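Local coordinates for protein lipase (Rhizopus chinensis, PDB 6A0W) that probably hydrolyses the ester bonds of triacylglycerols, as a secreted fungal lipase of the class 3 family with the alpha/beta-hydrolase fold, at residues Y73-K81 with F93-Y104; T226-H235 with F278-F288. All coordinates share one frame; numbering follows the deposited sequence.

Contact 1: Y73-K81 with F93-Y104; sequences YVPDGKLIK and FILRSDAQKTIY
F93 meets L79 across a beta hairpin, where strand 78-85, outermost in the central mixed sheet, pairs antiparallel with strand 90-97; the axes of segments 78-81 and 93-97 run at 142° and approach to 4.5 Å. L79 CD2 lies 3.7 Å from F93 CD1, the two side chains crossing at about a right angle. At I94 the register slips by one: its O takes a bond from I80 N and a weak one from K81 N, a classic beta bulge, while I94 N returns a bond to K81 O. On the same face as L79, L95 swings CG anti to its own N (chi1 178°), which lays CD1 against the K78 backbone and sets CD2 4.0 Å from V74 CG1. R96 exchanges two backbone bonds with K78, and on the opposite face, shared with K78, its guanidinium grips D98 side-on, NE and NH2 each taking one carboxylate oxygen. K78 NZ joins at D98 OD2 (3.0 Å) from the anti side, completing a salt-bridge network that may offset its closeness to R96 NH2; Y164 also bonds D98 OD1. S97 OG donates to D76 OD1 at 2.6 Å on the syn lone pair and accepts from Q100 N, an ST motif. A99 N reaches D76 OD2 (2.8 Å, 158° at the hydrogen), so both oxygens of D76, in the type I turn V74-G77, are tied to the bend between strands 90-97 and 102-108. Beyond that bend, Y104 comes at V74 from the opposite direction, its OH 4.0 Å from V74 CG2.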
loop_
_atom_site.group_PDB
_atom_site.type_symbol
_atom_site.label_atom_id
_atom_site.label_comp_id
_atom_site.label_asym_id
_atom_site.label_seq_id
_atom_site.Cartn_x
_atom_site.Cartn_y
_atom_site.Cartn_z
ATOM N N TYR A 73 6.339 10.498 13.026
ATOM C CA TYR A 73 5.335 10.899 12.026
ATOM C C TYR A 73 3.947 11.223 12.623
ATOM O O TYR A 73 3.200 12.014 12.073
ATOM C CB TYR A 73 5.257 9.888 10.869
ATOM C CG TYR A 73 6.544 9.803 10.065
ATOM C CD1 TYR A 73 6.923 10.853 9.210
ATOM C CD2 TYR A 73 7.431 8.717 10.209
ATOM C CE1 TYR A 73 8.120 10.818 8.515
ATOM C CE2 TYR A 73 8.642 8.684 9.521
ATOM C CZ TYR A 73 8.986 9.745 8.697
ATOM O OH TYR A 73 10.162 9.733 7.992
ATOM N N VAL A 74 3.601 10.635 13.751
ATOM C CA VAL A 74 2.342 10.962 14.413
ATOM C C VAL A 74 2.563 11.102 15.915
ATOM O O VAL A 74 2.184 10.212 16.696
ATOM C CB VAL A 74 1.252 9.904 14.190
ATOM C CG1 VAL A 74 -0.094 10.537 14.511
ATOM C CG2 VAL A 74 1.275 9.370 12.764
ATOM N N PRO A 75 3.221 12.205 16.315
ATOM C CA PRO A 75 3.649 12.330 17.705
ATOM C C PRO A 75 2.486 12.301 18.677
ATOM O O PRO A 75 2.632 11.784 19.762
ATOM C CB PRO A 75 4.373 13.684 17.750
ATOM C CG PRO A 75 4.307 14.256 16.369
ATOM C CD PRO A 75 3.952 13.131 15.435
ATOM N N ASP A 76 1.325 12.819 18.295
ATOM C CA ASP A 76 0.181 12.823 19.199
ATOM C C ASP A 76 -0.749 11.637 18.932
ATOM O O ASP A 76 -1.867 11.586 19.453
ATOM C CB ASP A 76 -0.585 14.142 19.062
ATOM C CG ASP A 76 -1.551 14.146 17.873
ATOM O OD1 ASP A 76 -1.263 13.521 16.812
ATOM O OD2 ASP A 76 -2.594 14.810 17.992
ATOM N N GLY A 77 -0.263 10.623 18.224
ATOM C CA GLY A 77 -1.103 9.480 17.892
ATOM C C GLY A 77 -1.701 8.781 19.105
ATOM O O GLY A 77 -1.021 8.574 20.100
ATOM N N LYS A 78 -2.945 8.330 18.957
ATOM C CA LYS A 78 -3.639 7.438 19.899
ATOM C C LYS A 78 -4.148 6.188 19.200
ATOM O O LYS A 78 -4.968 6.242 18.267
ATOM C CB LYS A 78 -4.867 8.135 20.502
ATOM C CG LYS A 78 -4.679 8.694 21.897
ATOM C CD LYS A 78 -4.436 10.200 21.897
ATOM C CE LYS A 78 -5.665 10.968 22.371
ATOM N NZ LYS A 78 -5.748 12.310 21.724
ATOM N N LEU A 79 -3.679 5.045 19.652
ATOM C CA LEU A 79 -4.115 3.779 19.108
ATOM C C LEU A 79 -5.540 3.539 19.581
ATOM O O LEU A 79 -5.801 3.576 20.759
ATOM C CB LEU A 79 -3.245 2.640 19.624
ATOM C CG LEU A 79 -2.044 2.347 18.739
ATOM C CD1 LEU A 79 -1.175 1.343 19.494
ATOM C CD2 LEU A 79 -2.461 1.835 17.353
ATOM N N ILE A 80 -6.435 3.237 18.662
ATOM C CA ILE A 80 -7.821 2.960 19.013
ATOM C C ILE A 80 -8.028 1.462 19.066
ATOM O O ILE A 80 -8.651 0.977 19.984
ATOM C CB ILE A 80 -8.788 3.591 17.984
ATOM C CG1 ILE A 80 -8.463 5.075 17.793
ATOM C CG2 ILE A 80 -10.247 3.434 18.420
ATOM C CD1 ILE A 80 -8.429 5.868 19.083
ATOM N N LYS A 81 -7.357 0.710 18.200
ATOM C CA LYS A 81 -7.591 -0.714 18.125
ATOM C C LYS A 81 -6.466 -1.327 17.337
ATOM O O LYS A 81 -6.065 -0.754 16.343
ATOM C CB LYS A 81 -8.896 -0.955 17.361
ATOM C CG LYS A 81 -9.305 -2.421 17.203
ATOM C CD LYS A 81 -10.226 -2.810 18.343
ATOM C CE LYS A 81 -10.585 -4.286 18.356
ATOM N NZ LYS A 81 -11.377 -4.723 17.176
ATOM N N PHE A 93 -4.060 -1.739 12.521
ATOM C CA PHE A 93 -4.478 -0.882 13.585
ATOM C C PHE A 93 -5.279 0.299 13.073
ATOM O O PHE A 93 -5.211 0.643 11.899
ATOM C CB PHE A 93 -3.277 -0.406 14.410
ATOM C CG PHE A 93 -2.296 0.466 13.668
ATOM C CD1 PHE A 93 -2.483 1.841 13.610
ATOM C CD2 PHE A 93 -1.065 -0.038 13.283
ATOM C CE1 PHE A 93 -1.551 2.650 12.977
ATOM C CE2 PHE A 93 -0.106 0.771 12.679
ATOM C CZ PHE A 93 -0.341 2.127 12.549
ATOM N N ILE A 94 -5.960 0.964 14.008
ATOM C CA ILE A 94 -6.618 2.210 13.773
ATOM C C ILE A 94 -5.956 3.130 14.780
ATOM O O ILE A 94 -5.879 2.807 15.966
ATOM C CB ILE A 94 -8.120 2.153 14.160
ATOM C CG1 ILE A 94 -8.869 1.046 13.413
ATOM C CG2 ILE A 94 -8.760 3.516 14.014
ATOM C CD1 ILE A 94 -8.661 1.089 11.946
ATOM N N LEU A 95 -5.670 4.336 14.331
ATOM C CA LEU A 95 -4.978 5.342 15.101
ATOM C C LEU A 95 -5.624 6.687 14.789
ATOM O O LEU A 95 -5.953 6.988 13.642
ATOM C CB LEU A 95 -3.507 5.371 14.674
ATOM C CG LEU A 95 -2.602 6.406 15.343
ATOM C CD1 LEU A 95 -2.042 5.773 16.613
ATOM C CD2 LEU A 95 -1.473 6.750 14.372
ATOM N N ARG A 96 -5.748 7.531 15.803
ATOM C CA ARG A 96 -6.253 8.863 15.598
ATOM C C ARG A 96 -5.207 9.900 16.021
ATOM O O ARG A 96 -4.588 9.787 17.100
ATOM C CB ARG A 96 -7.548 9.068 16.390
ATOM C CG ARG A 96 -8.267 10.337 15.982
ATOM C CD ARG A 96 -9.555 10.573 16.775
ATOM N NE ARG A 96 -9.241 11.178 18.048
ATOM C CZ ARG A 96 -9.166 10.542 19.217
ATOM N NH1 ARG A 96 -9.625 9.312 19.378
ATOM N NH2 ARG A 96 -8.677 11.199 20.259
ATOM N N SER A 97 -5.058 10.910 15.169
ATOM C CA SER A 97 -4.326 12.133 15.466
ATOM C C SER A 97 -5.323 13.288 15.482
ATOM O O SER A 97 -5.842 13.703 14.430
ATOM C CB SER A 97 -3.269 12.390 14.359
ATOM O OG SER A 97 -2.610 13.647 14.542
ATOM N N ASP A 98 -5.443 13.938 16.616
ATOM C CA ASP A 98 -6.277 15.095 16.704
ATOM C C ASP A 98 -5.562 16.257 16.074
ATOM O O ASP A 98 -6.153 17.049 15.415
ATOM C CB ASP A 98 -6.648 15.394 18.134
ATOM C CG ASP A 98 -7.577 14.379 18.686
ATOM O OD1 ASP A 98 -8.476 13.967 17.985
ATOM O OD2 ASP A 98 -7.391 13.971 19.807
ATOM N N ALA A 99 -4.262 16.312 16.250
ATOM C CA ALA A 99 -3.444 17.405 15.690
ATOM C C ALA A 99 -3.536 17.406 14.165
ATOM O O ALA A 99 -3.635 18.469 13.601
ATOM C CB ALA A 99 -2.024 17.242 16.139
ATOM N N GLN A 100 -3.535 16.257 13.537
ATOM C CA GLN A 100 -3.588 16.196 12.060
ATOM C C GLN A 100 -5.024 15.977 11.592
ATOM O O GLN A 100 -5.210 15.889 10.396
ATOM C CB GLN A 100 -2.686 15.070 11.564
ATOM C CG GLN A 100 -1.324 15.055 12.228
ATOM C CD GLN A 100 -0.264 14.302 11.466
ATOM O OE1 GLN A 100 0.621 13.700 12.043
ATOM N NE2 GLN A 100 -0.327 14.369 10.150
ATOM N N LYS A 101 -5.975 15.892 12.509
ATOM C CA LYS A 101 -7.402 15.635 12.189
ATOM C C LYS A 101 -7.490 14.440 11.237
ATOM O O LYS A 101 -8.133 14.558 10.214
ATOM C CB LYS A 101 -8.051 16.892 11.614
ATOM C CG LYS A 101 -8.252 18.016 12.613
ATOM C CD LYS A 101 -8.869 19.249 12.017
ATOM C CE LYS A 101 -10.279 19.499 12.506
ATOM N NZ LYS A 101 -11.073 20.330 11.570
ATOM N N THR A 102 -6.881 13.330 11.593
ATOM C CA THR A 102 -6.836 12.158 10.700
ATOM C C THR A 102 -7.148 10.879 11.475
ATOM O O THR A 102 -6.722 10.761 12.617
ATOM C CB THR A 102 -5.439 12.025 10.067
ATOM O OG1 THR A 102 -5.105 13.167 9.292
ATOM C CG2 THR A 102 -5.263 10.802 9.199
ATOM N N ILE A 103 -7.915 10.007 10.874
ATOM C CA ILE A 103 -8.124 8.645 11.415
ATOM C C ILE A 103 -7.313 7.730 10.500
ATOM O O ILE A 103 -7.593 7.701 9.309
ATOM C CB ILE A 103 -9.606 8.248 11.427
ATOM C CG1 ILE A 103 -10.435 9.175 12.315
ATOM C CG2 ILE A 103 -9.744 6.800 11.832
ATOM C CD1 ILE A 103 -11.883 9.229 11.956
ATOM N N TYR A 104 -6.341 7.044 11.029
ATOM C CA TYR A 104 -5.488 6.173 10.196
ATOM C C TYR A 104 -5.947 4.723 10.304
ATOM O O TYR A 104 -6.223 4.266 11.382
ATOM C CB TYR A 104 -4.041 6.219 10.681
ATOM C CG TYR A 104 -3.323 7.536 10.561
ATOM C CD1 TYR A 104 -3.354 8.463 11.578
ATOM C CD2 TYR A 104 -2.580 7.834 9.439
ATOM C CE1 TYR A 104 -2.673 9.657 11.479
ATOM C CE2 TYR A 104 -1.901 9.026 9.316
ATOM C CZ TYR A 104 -1.941 9.937 10.347
ATOM O OH TYR A 104 -1.274 11.113 10.223
HETATM O O HOH W 1 -4.656 12.161 18.933
#

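Contact 2: T226-H235 with F278-F288; sequences TVHKRDIVPH and FTSIADHLTYF. With SO4 (sulfate ion), chain C.
R230 and D231 run beside T279 and S280 through a single backbone bridge: S280 N donates to R230 O and S280 O receives I232 N, where the type II' turn H228-D231 ends. D231 turns its carboxylate away from its N (chi1 178°), which brings D231 OD2 to H284 ND1 at 2.9 Å, on the syn side and within 1° of the imidazole plane, and to Y287 OH at 2.5 Å on the anti lone pair. OD1 accepts V233 N from above the carboxylate plane, an Asx turn. H284 NE2 bonds S172 OG; with the GxSxG elbow at S172, this charge-relay geometry is consistent with the Ser-His-Asp triad of alpha/beta-hydrolase lipases. V233 CG2 sits over the H284 face, 3.3 Å from the ring centroid (CH-pi). Over the Y287 ring lies H228 CB, 3.4 Å from the centroid, and the Y287 hydroxyl accepts H228 N. At the H228 ring edge, ND1 donates to D283 O in the carbonyl plane, and NE2 to O2 of a sulfate ion, probably from the crystallisation liquor, at 2.7 Å. D283 OD2 receives R230 N; R230 NH1 meets a lone pair of F278 O at 3.2 Å and NH2 bonds P17 O.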
loop_
_atom_site.group_PDB
_atom_site.type_symbol
_atom_site.label_atom_id
_atom_site.label_comp_id
_atom_site.label_asym_id
_atom_site.label_seq_id
_atom_site.Cartn_x
_atom_site.Cartn_y
_atom_site.Cartn_z
ATOM N N THR A 226 3.229 4.368 -4.242
ATOM C CA THR A 226 4.657 4.661 -4.229
ATOM C C THR A 226 5.484 3.399 -4.433
ATOM O O THR A 226 5.125 2.317 -3.951
ATOM C CB THR A 226 5.066 5.397 -2.963
ATOM O OG1 THR A 226 4.337 6.622 -2.883
ATOM C CG2 THR A 226 6.602 5.671 -2.967
ATOM N N VAL A 227 6.409 3.484 -5.382
ATOM C CA VAL A 227 7.311 2.406 -5.696
ATOM C C VAL A 227 8.776 2.799 -5.688
ATOM O O VAL A 227 9.132 3.888 -6.135
ATOM C CB VAL A 227 6.869 1.498 -6.855
ATOM C CG1 VAL A 227 5.523 1.804 -7.435
ATOM C CG2 VAL A 227 7.934 1.053 -7.809
ATOM N N HIS A 228 9.539 2.029 -4.918
ATOM C CA HIS A 228 10.954 2.305 -4.619
ATOM C C HIS A 228 11.872 1.594 -5.579
ATOM O O HIS A 228 12.028 0.344 -5.583
ATOM C CB HIS A 228 11.327 1.928 -3.198
ATOM C CG HIS A 228 12.775 2.176 -2.869
ATOM N ND1 HIS A 228 13.658 1.154 -2.591
ATOM C CD2 HIS A 228 13.473 3.333 -2.711
ATOM C CE1 HIS A 228 14.823 1.672 -2.231
ATOM N NE2 HIS A 228 14.752 2.987 -2.342
ATOM N N LYS A 229 12.449 2.426 -6.442
ATOM C CA LYS A 229 13.400 1.980 -7.442
ATOM C C LYS A 229 12.992 0.681 -8.117
ATOM O O LYS A 229 12.033 0.676 -8.897
ATOM C CB LYS A 229 14.783 1.886 -6.801
ATOM C CG LYS A 229 15.300 3.212 -6.277
ATOM C CD LYS A 229 16.689 3.121 -5.670
ATOM C CE LYS A 229 16.958 4.363 -4.867
ATOM N NZ LYS A 229 18.310 4.369 -4.297
ATOM N N ARG A 230 13.739 -0.402 -7.870
ATOM C CA ARG A 230 13.557 -1.658 -8.596
ATOM C C ARG A 230 12.731 -2.706 -7.806
ATOM O O ARG A 230 12.757 -3.891 -8.139
ATOM C CB ARG A 230 14.923 -2.297 -8.919
ATOM C CG ARG A 230 15.815 -1.494 -9.846
ATOM C CD ARG A 230 17.203 -2.120 -9.969
ATOM N NE ARG A 230 18.125 -1.298 -10.755
ATOM C CZ ARG A 230 18.117 -1.244 -12.085
ATOM N NH1 ARG A 230 17.214 -1.907 -12.786
ATOM N NH2 ARG A 230 19.006 -0.494 -12.719
ATOM N N ASP A 231 12.024 -2.275 -6.773
ATOM C CA ASP A 231 11.179 -3.172 -5.944
ATOM C C ASP A 231 10.359 -4.095 -6.808
ATOM O O ASP A 231 9.592 -3.648 -7.672
ATOM C CB ASP A 231 10.294 -2.297 -5.033
ATOM C CG ASP A 231 9.349 -3.093 -4.158
ATOM O OD1 ASP A 231 9.440 -4.334 -4.194
ATOM O OD2 ASP A 231 8.586 -2.453 -3.377
ATOM N N ILE A 232 10.564 -5.402 -6.638
ATOM C CA ILE A 232 9.810 -6.397 -7.416
ATOM C C ILE A 232 8.304 -6.398 -7.162
ATOM O O ILE A 232 7.509 -6.766 -8.031
ATOM C CB ILE A 232 10.355 -7.805 -7.190
ATOM C CG1 ILE A 232 9.795 -8.770 -8.213
ATOM C CG2 ILE A 232 10.144 -8.295 -5.765
ATOM C CD1 ILE A 232 10.540 -10.075 -8.205
ATOM N N VAL A 233 7.897 -6.032 -5.963
ATOM C CA VAL A 233 6.556 -6.423 -5.539
ATOM C C VAL A 233 5.426 -5.760 -6.372
ATOM O O VAL A 233 4.354 -6.372 -6.604
ATOM C CB VAL A 233 6.339 -6.238 -4.005
ATOM C CG1 VAL A 233 4.921 -6.668 -3.636
ATOM C CG2 VAL A 233 7.296 -7.125 -3.217
ATOM N N PRO A 234 5.632 -4.499 -6.793
ATOM C CA PRO A 234 4.586 -3.887 -7.608
ATOM C C PRO A 234 4.451 -4.470 -9.002
ATOM O O PRO A 234 3.616 -4.003 -9.798
ATOM C CB PRO A 234 5.003 -2.406 -7.666
ATOM C CG PRO A 234 5.695 -2.195 -6.341
ATOM C CD PRO A 234 6.432 -3.476 -6.068
ATOM N N HIS A 235 5.328 -5.408 -9.313
ATOM C CA HIS A 235 5.322 -6.062 -10.598
ATOM C C HIS A 235 4.808 -7.490 -10.519
ATOM O O HIS A 235 4.961 -8.233 -11.486
ATOM C CB HIS A 235 6.739 -6.039 -11.207
ATOM C CG HIS A 235 7.301 -4.659 -11.305
ATOM N ND1 HIS A 235 6.791 -3.733 -12.193
ATOM C CD2 HIS A 235 8.107 -3.970 -10.461
ATOM C CE1 HIS A 235 7.364 -2.557 -11.962
ATOM N NE2 HIS A 235 8.147 -2.664 -10.904
ATOM N N PHE A 278 14.640 -6.271 -14.325
ATOM C CA PHE A 278 15.745 -6.142 -13.409
ATOM C C PHE A 278 15.232 -5.558 -12.110
ATOM O O PHE A 278 15.472 -4.389 -11.795
ATOM C CB PHE A 278 16.853 -5.268 -14.031
ATOM C CG PHE A 278 17.379 -5.805 -15.335
ATOM C CD1 PHE A 278 18.222 -6.904 -15.351
ATOM C CD2 PHE A 278 17.002 -5.244 -16.537
ATOM C CE1 PHE A 278 18.713 -7.409 -16.533
ATOM C CE2 PHE A 278 17.472 -5.760 -17.726
ATOM C CZ PHE A 278 18.331 -6.838 -17.725
ATOM N N THR A 279 14.596 -6.417 -11.318
ATOM C CA THR A 279 13.952 -6.032 -10.062
ATOM C C THR A 279 14.681 -6.654 -8.879
ATOM O O THR A 279 15.673 -7.354 -9.057
ATOM C CB THR A 279 12.497 -6.543 -10.064
ATOM O OG1 THR A 279 12.495 -7.921 -10.455
ATOM C CG2 THR A 279 11.660 -5.753 -11.074
ATOM N N SER A 280 14.230 -6.361 -7.662
ATOM C CA SER A 280 14.840 -6.952 -6.480
ATOM C C SER A 280 13.852 -6.942 -5.318
ATOM O O SER A 280 13.059 -6.018 -5.181
ATOM C CB SER A 280 16.097 -6.194 -6.088
ATOM O OG SER A 280 15.838 -5.077 -5.264
ATOM N N ILE A 281 13.999 -7.899 -4.414
ATOM C CA ILE A 281 13.234 -7.890 -3.167
ATOM C C ILE A 281 13.906 -6.927 -2.216
ATOM O O ILE A 281 13.254 -6.277 -1.389
ATOM C CB ILE A 281 13.058 -9.333 -2.581
ATOM C CG1 ILE A 281 12.116 -9.320 -1.394
ATOM C CG2 ILE A 281 14.375 -9.926 -2.150
ATOM C CD1 ILE A 281 10.680 -9.328 -1.875
ATOM N N ALA A 282 15.207 -6.736 -2.370
ATOM C CA ALA A 282 15.913 -5.844 -1.432
ATOM C C ALA A 282 15.307 -4.438 -1.532
ATOM O O ALA A 282 15.210 -3.730 -0.543
ATOM C CB ALA A 282 17.419 -5.777 -1.757
ATOM N N ASP A 283 14.975 -3.995 -2.746
ATOM C CA ASP A 283 14.413 -2.653 -2.904
ATOM C C ASP A 283 13.024 -2.486 -2.253
ATOM O O ASP A 283 12.585 -1.351 -2.086
ATOM C CB ASP A 283 14.402 -2.229 -4.388
ATOM C CG ASP A 283 15.739 -1.598 -4.825
ATOM O OD1 ASP A 283 16.565 -1.297 -3.952
ATOM O OD2 ASP A 283 15.898 -1.253 -5.996
ATOM N N HIS A 284 12.358 -3.592 -1.877
ATOM C CA HIS A 284 11.033 -3.542 -1.213
ATOM C C HIS A 284 11.120 -3.010 0.204
ATOM O O HIS A 284 10.107 -2.555 0.777
ATOM C CB HIS A 284 10.439 -4.947 -1.204
ATOM C CG HIS A 284 9.023 -5.045 -0.723
ATOM N ND1 HIS A 284 7.978 -4.392 -1.340
ATOM C CD2 HIS A 284 8.447 -5.912 0.156
ATOM C CE1 HIS A 284 6.829 -4.860 -0.875
ATOM N NE2 HIS A 284 7.082 -5.771 0.050
ATOM N N LEU A 285 12.342 -3.018 0.760
ATOM C CA LEU A 285 12.543 -2.910 2.208
ATOM C C LEU A 285 12.817 -1.533 2.752
ATOM O O LEU A 285 12.829 -1.349 3.977
ATOM C CB LEU A 285 13.625 -3.889 2.685
ATOM C CG LEU A 285 13.445 -5.361 2.276
ATOM C CD1 LEU A 285 14.534 -6.228 2.919
ATOM C CD2 LEU A 285 12.054 -5.904 2.633
ATOM N N THR A 286 12.985 -0.556 1.857
ATOM C CA THR A 286 13.277 0.819 2.252
ATOM C C THR A 286 12.542 1.788 1.328
ATOM O O THR A 286 12.570 1.629 0.108
ATOM C CB THR A 286 14.806 1.100 2.157
ATOM O OG1 THR A 286 15.517 0.003 2.742
ATOM C CG2 THR A 286 15.165 2.374 2.938
ATOM N N TYR A 287 11.775 2.688 1.925
ATOM C CA TYR A 287 11.035 3.709 1.202
ATOM C C TYR A 287 11.332 5.023 1.910
ATOM O O TYR A 287 11.027 5.182 3.100
ATOM C CB TYR A 287 9.506 3.414 1.217
ATOM C CG TYR A 287 9.095 2.503 0.063
ATOM C CD1 TYR A 287 9.346 1.143 0.104
ATOM C CD2 TYR A 287 8.416 2.992 -1.042
ATOM C CE1 TYR A 287 8.999 0.316 -0.953
ATOM C CE2 TYR A 287 8.069 2.170 -2.125
ATOM C CZ TYR A 287 8.340 0.838 -2.073
ATOM O OH TYR A 287 8.130 0.042 -3.178
ATOM N N PHE A 288 11.918 5.952 1.156
ATOM C CA PHE A 288 12.289 7.288 1.636
ATOM C C PHE A 288 13.233 7.220 2.823
ATOM O O PHE A 288 13.024 7.908 3.813
ATOM C CB PHE A 288 11.040 8.095 2.033
ATOM C CG PHE A 288 10.036 8.262 0.928
ATOM C CD1 PHE A 288 10.310 9.081 -0.163
ATOM C CD2 PHE A 288 8.787 7.650 1.008
ATOM C CE1 PHE A 288 9.370 9.295 -1.155
ATOM C CE2 PHE A 288 7.845 7.858 0.009
ATOM C CZ PHE A 288 8.120 8.707 -1.062
HETATM S S SO4 C . 15.344 5.668 -0.479
HETATM O O1 SO4 C . 15.330 4.813 0.705
HETATM O O2 SO4 C . 16.267 5.069 -1.465
HETATM O O3 SO4 C . 15.803 7.018 -0.112
HETATM O O4 SO4 C . 13.965 5.748 -1.021
#

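Both contacts reach the same mixed sheet, but on opposite sides of the chain's centre, their centres about 27 Å apart. Contact 1 is partly buried at an outer edge of the sheet, where strand pairing is accompanied by a salt-bridge network, apolar contacts and a water accepting from K78 NZ and the backbone N of D98. Contact 2 is buried, its centre about 12 Å from the chain's against 18 Å, and joins the end of strand 223-228 to a loop, a 3-10 segment and strand 286-287. D76 joins two turns and D98 pairs with K78 and R96, whereas D231 accepts from H284 and Y287, consistent with orienting the imidazole. Helix 38-53 touches both, at Y73 and F288.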